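Local coordinates for mannitol dehydrogenase (Helicobacter pylori, PDB 3TWO), which probably catalyses the NADP(H)-dependent interconversion of cinnamyl alcohols and their aldehydes, as a zinc-containing medium-chain dehydrogenase, at residues Pro157-Gly162 with Glu301-Ser306. Residues are numbered along the deposited sequence; the frame is centred on the assembly and turned at random.
With ZN (zinc ion), chain G.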
ATOM      1  N   PRO B 157      10.151  23.687  14.089  1.00 24.23           N
ATOM      2  CA  PRO B 157       9.513  22.379  13.794  1.00 24.29           C
ATOM      3  C   PRO B 157       9.119  22.237  12.340  1.00 25.54           C
ATOM      4  O   PRO B 157       8.777  21.130  11.928  1.00 25.65           O
ATOM      5  CB  PRO B 157       8.251  22.345  14.701  1.00 24.84           C
ATOM      6  CG  PRO B 157       8.510  23.388  15.812  1.00 23.00           C
ATOM      7  CD  PRO B 157       9.382  24.470  15.084  1.00 24.64           C
ATOM      8  N   LEU B 158       9.171  23.320  11.549  1.00 25.23           N
ATOM      9  CA  LEU B 158       8.985  23.146  10.114  1.00 26.14           C
ATOM     10  C   LEU B 158      10.020  22.179   9.597  1.00 27.05           C
ATOM     11  O   LEU B 158       9.736  21.460   8.638  1.00 27.03           O
ATOM     12  CB  LEU B 158       9.129  24.458   9.328  1.00 26.56           C
ATOM     13  CG  LEU B 158       8.192  25.555   9.690  1.00 26.87           C
ATOM     14  CD1 LEU B 158       8.642  26.919   9.004  1.00 29.32           C
ATOM     15  CD2 LEU B 158       6.787  25.149   9.362  1.00 25.12           C
ATOM     16  N   LEU B 159      11.221  22.143  10.234  1.00 27.17           N
ATOM     17  CA  LEU B 159      12.315  21.328   9.705  1.00 26.89           C
ATOM     18  C   LEU B 159      12.036  19.850   9.719  1.00 26.78           C
ATOM     19  O   LEU B 159      12.688  19.122   8.991  1.00 27.38           O
ATOM     20  CB  LEU B 159      13.670  21.635  10.356  1.00 26.61           C
ATOM     21  CG  LEU B 159      14.459  22.878   9.872  1.00 28.07           C
ATOM     22  CD1 LEU B 159      15.113  22.522   8.521  1.00 29.64           C
ATOM     23  CD2 LEU B 159      13.597  24.122   9.739  1.00 28.33           C
ATOM     24  N   CYS B 160      11.098  19.384  10.546  1.00 26.81           N
ATOM     25  CA  CYS B 160      10.688  17.966  10.470  1.00 27.06           C
ATOM     26  C   CYS B 160       9.195  17.768  10.394  1.00 26.13           C
ATOM     27  O   CYS B 160       8.732  17.221   9.446  1.00 28.00           O
ATOM     28  CB  CYS B 160      11.194  17.148  11.635  1.00 27.03           C
ATOM     29  SG  CYS B 160      10.720  15.433  11.394  1.00 30.04           S
ATOM     30  N   ALA B 161       8.439  18.185  11.392  1.00 26.28           N
ATOM     31  CA  ALA B 161       6.953  18.207  11.278  1.00 25.74           C
ATOM     32  C   ALA B 161       6.398  18.840  10.005  1.00 26.04           C
ATOM     33  O   ALA B 161       5.441  18.317   9.382  1.00 25.86           O
ATOM     34  CB  ALA B 161       6.325  18.911  12.517  1.00 25.92           C
ATOM     35  N   GLY B 162       6.956  19.990   9.641  1.00 25.18           N
ATOM     36  CA  GLY B 162       6.516  20.695   8.422  1.00 25.07           C
ATOM     37  C   GLY B 162       6.787  19.889   7.133  1.00 25.65           C
ATOM     38  O   GLY B 162       5.858  19.550   6.455  1.00 23.98           O
ATOM     39  N   GLU B 301      11.610  24.389  -0.320  1.00 28.84           N
ATOM     40  CA  GLU B 301      10.355  24.828  -0.880  1.00 29.75           C
ATOM     41  C   GLU B 301       9.297  24.961   0.232  1.00 28.54           C
ATOM     42  O   GLU B 301       8.535  25.924   0.277  1.00 28.31           O
ATOM     43  CB  GLU B 301       9.891  23.794  -1.914  1.00 30.66           C
ATOM     44  CG  GLU B 301       8.483  24.064  -2.493  1.00 32.17           C
ATOM     45  CD  GLU B 301       7.924  22.821  -3.243  1.00 32.72           C
ATOM     46  OE1 GLU B 301       6.752  22.434  -2.988  1.00 30.60           O
ATOM     47  OE2 GLU B 301       8.682  22.222  -4.041  1.00 32.23           O
ATOM     48  N   MET B 302       9.258  23.997   1.131  1.00 28.02           N
ATOM     49  CA  MET B 302       8.216  23.974   2.206  1.00 28.26           C
ATOM     50  C   MET B 302       8.415  25.132   3.201  1.00 28.60           C
ATOM     51  O   MET B 302       7.454  25.857   3.569  1.00 28.39           O
ATOM     52  CB  MET B 302       8.183  22.593   2.916  1.00 26.77           C
ATOM     53  CG  MET B 302       7.365  22.484   4.232  1.00 28.65           C
ATOM     54  SD  MET B 302       8.282  23.177   5.660  1.00 29.69           S
ATOM     55  CE  MET B 302       7.018  23.661   6.719  1.00 39.55           C
ATOM     56  N   VAL B 303       9.649  25.333   3.631  1.00 27.21           N
ATOM     57  CA  VAL B 303       9.899  26.473   4.526  1.00 28.31           C
ATOM     58  C   VAL B 303       9.526  27.795   3.865  1.00 28.16           C
ATOM     59  O   VAL B 303       8.870  28.641   4.487  1.00 27.39           O
ATOM     60  CB  VAL B 303      11.381  26.475   5.086  1.00 28.97           C
ATOM     61  CG1 VAL B 303      11.737  27.839   5.762  1.00 27.61           C
ATOM     62  CG2 VAL B 303      11.561  25.266   6.088  1.00 26.52           C
ATOM     63  N   ASP B 304       9.899  27.959   2.588  1.00 28.91           N
ATOM     64  CA  ASP B 304       9.569  29.204   1.858  1.00 29.98           C
ATOM     65  C   ASP B 304       8.050  29.411   1.826  1.00 30.40           C
ATOM     66  O   ASP B 304       7.569  30.544   2.029  1.00 30.51           O
ATOM     67  CB  ASP B 304      10.112  29.175   0.394  1.00 30.62           C
ATOM     68  CG  ASP B 304      11.649  29.208   0.327  1.00 32.83           C
ATOM     69  OD1 ASP B 304      12.332  29.506   1.336  1.00 32.85           O
ATOM     70  OD2 ASP B 304      12.190  28.877  -0.729  1.00 35.94           O
ATOM     71  N   PHE B 305       7.312  28.319   1.529  1.00 29.43           N
ATOM     72  CA  PHE B 305       5.869  28.356   1.398  1.00 29.72           C
ATOM     73  C   PHE B 305       5.268  28.768   2.751  1.00 29.75           C
ATOM     74  O   PHE B 305       4.394  29.628   2.814  1.00 29.16           O
ATOM     75  CB  PHE B 305       5.362  26.936   1.018  1.00 29.39           C
ATOM     76  CG  PHE B 305       3.855  26.816   0.922  1.00 30.65           C
ATOM     77  CD1 PHE B 305       3.160  27.294  -0.186  1.00 35.33           C
ATOM     78  CD2 PHE B 305       3.127  26.170   1.918  1.00 33.51           C
ATOM     79  CE1 PHE B 305       1.731  27.157  -0.291  1.00 35.68           C
ATOM     80  CE2 PHE B 305       1.718  26.001   1.816  1.00 30.82           C
ATOM     81  CZ  PHE B 305       1.027  26.510   0.711  1.00 33.93           C
ATOM     82  N   SER B 306       5.775  28.146   3.821  1.00 28.68           N
ATOM     83  CA  SER B 306       5.185  28.259   5.134  1.00 29.90           C
ATOM     84  C   SER B 306       5.405  29.670   5.631  1.00 30.59           C
ATOM     85  O   SER B 306       4.527  30.265   6.246  1.00 32.34           O
ATOM     86  CB  SER B 306       5.795  27.217   6.074  1.00 28.99           C
ATOM     87  OG  SER B 306       5.581  25.922   5.532  1.00 26.98           O
TER
HETATM   88 ZN    ZN G 349      11.146  14.044  13.311  1.00 67.89          ZN
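Met302 reaches from helix 296-308 to the start of helix 158-171, where its thioether end lies between Leu158 and Gly162. The side chain leaves with CG anti to the backbone N and bends at chi2 (-79°). This course carries SD to 3.7 Å from the carbonyl O of Leu158 and sets the terminal methyl near CA of Gly162, which has no side chain on the face where the thioether packs. The Leu158 side chain runs across that of Met302, but their tips are modelled too close together, so the exact position of the Met302 methyl is doubtful, against Gly162 as well as Leu158. Around this pair, Val303 brings CG2 to 4.1 Å from CB of Leu158, and the same methyl meets the end of Leu159, 4.3 Å from its CD2. Ser306, one turn beyond Met302, places CB 4.0 Å from CD2 of Leu158. Its hydroxyl OG turns back to the helix, donating to Met302 O at 2.7 Å from above the carbonyl plane; that oxygen also accepts the backbone N of Ser306. Tyr195 of helix 187-198 is a further hydrogen-bond partner of OG and packs on Leu158 and Met302. The two short segments stand nearly at right angles, 93° between their directions. Pointing away from this apolar patch, Cys160 binds the zinc ion through SG at 2.4 Å, with Cys42 and His64, and touches NADPH. The backbone N of Gly162 reaches Pro157 O in a wider, pi-type turn that includes Cys160. Across the two helices the chemistry is thus apolar, with the serine hydroxyl bonded within its own helix and to Tyr195 of a third, and it joins the helix carrying a zinc ligand to one at the edge of the Rossmann-type nucleotide-binding domain.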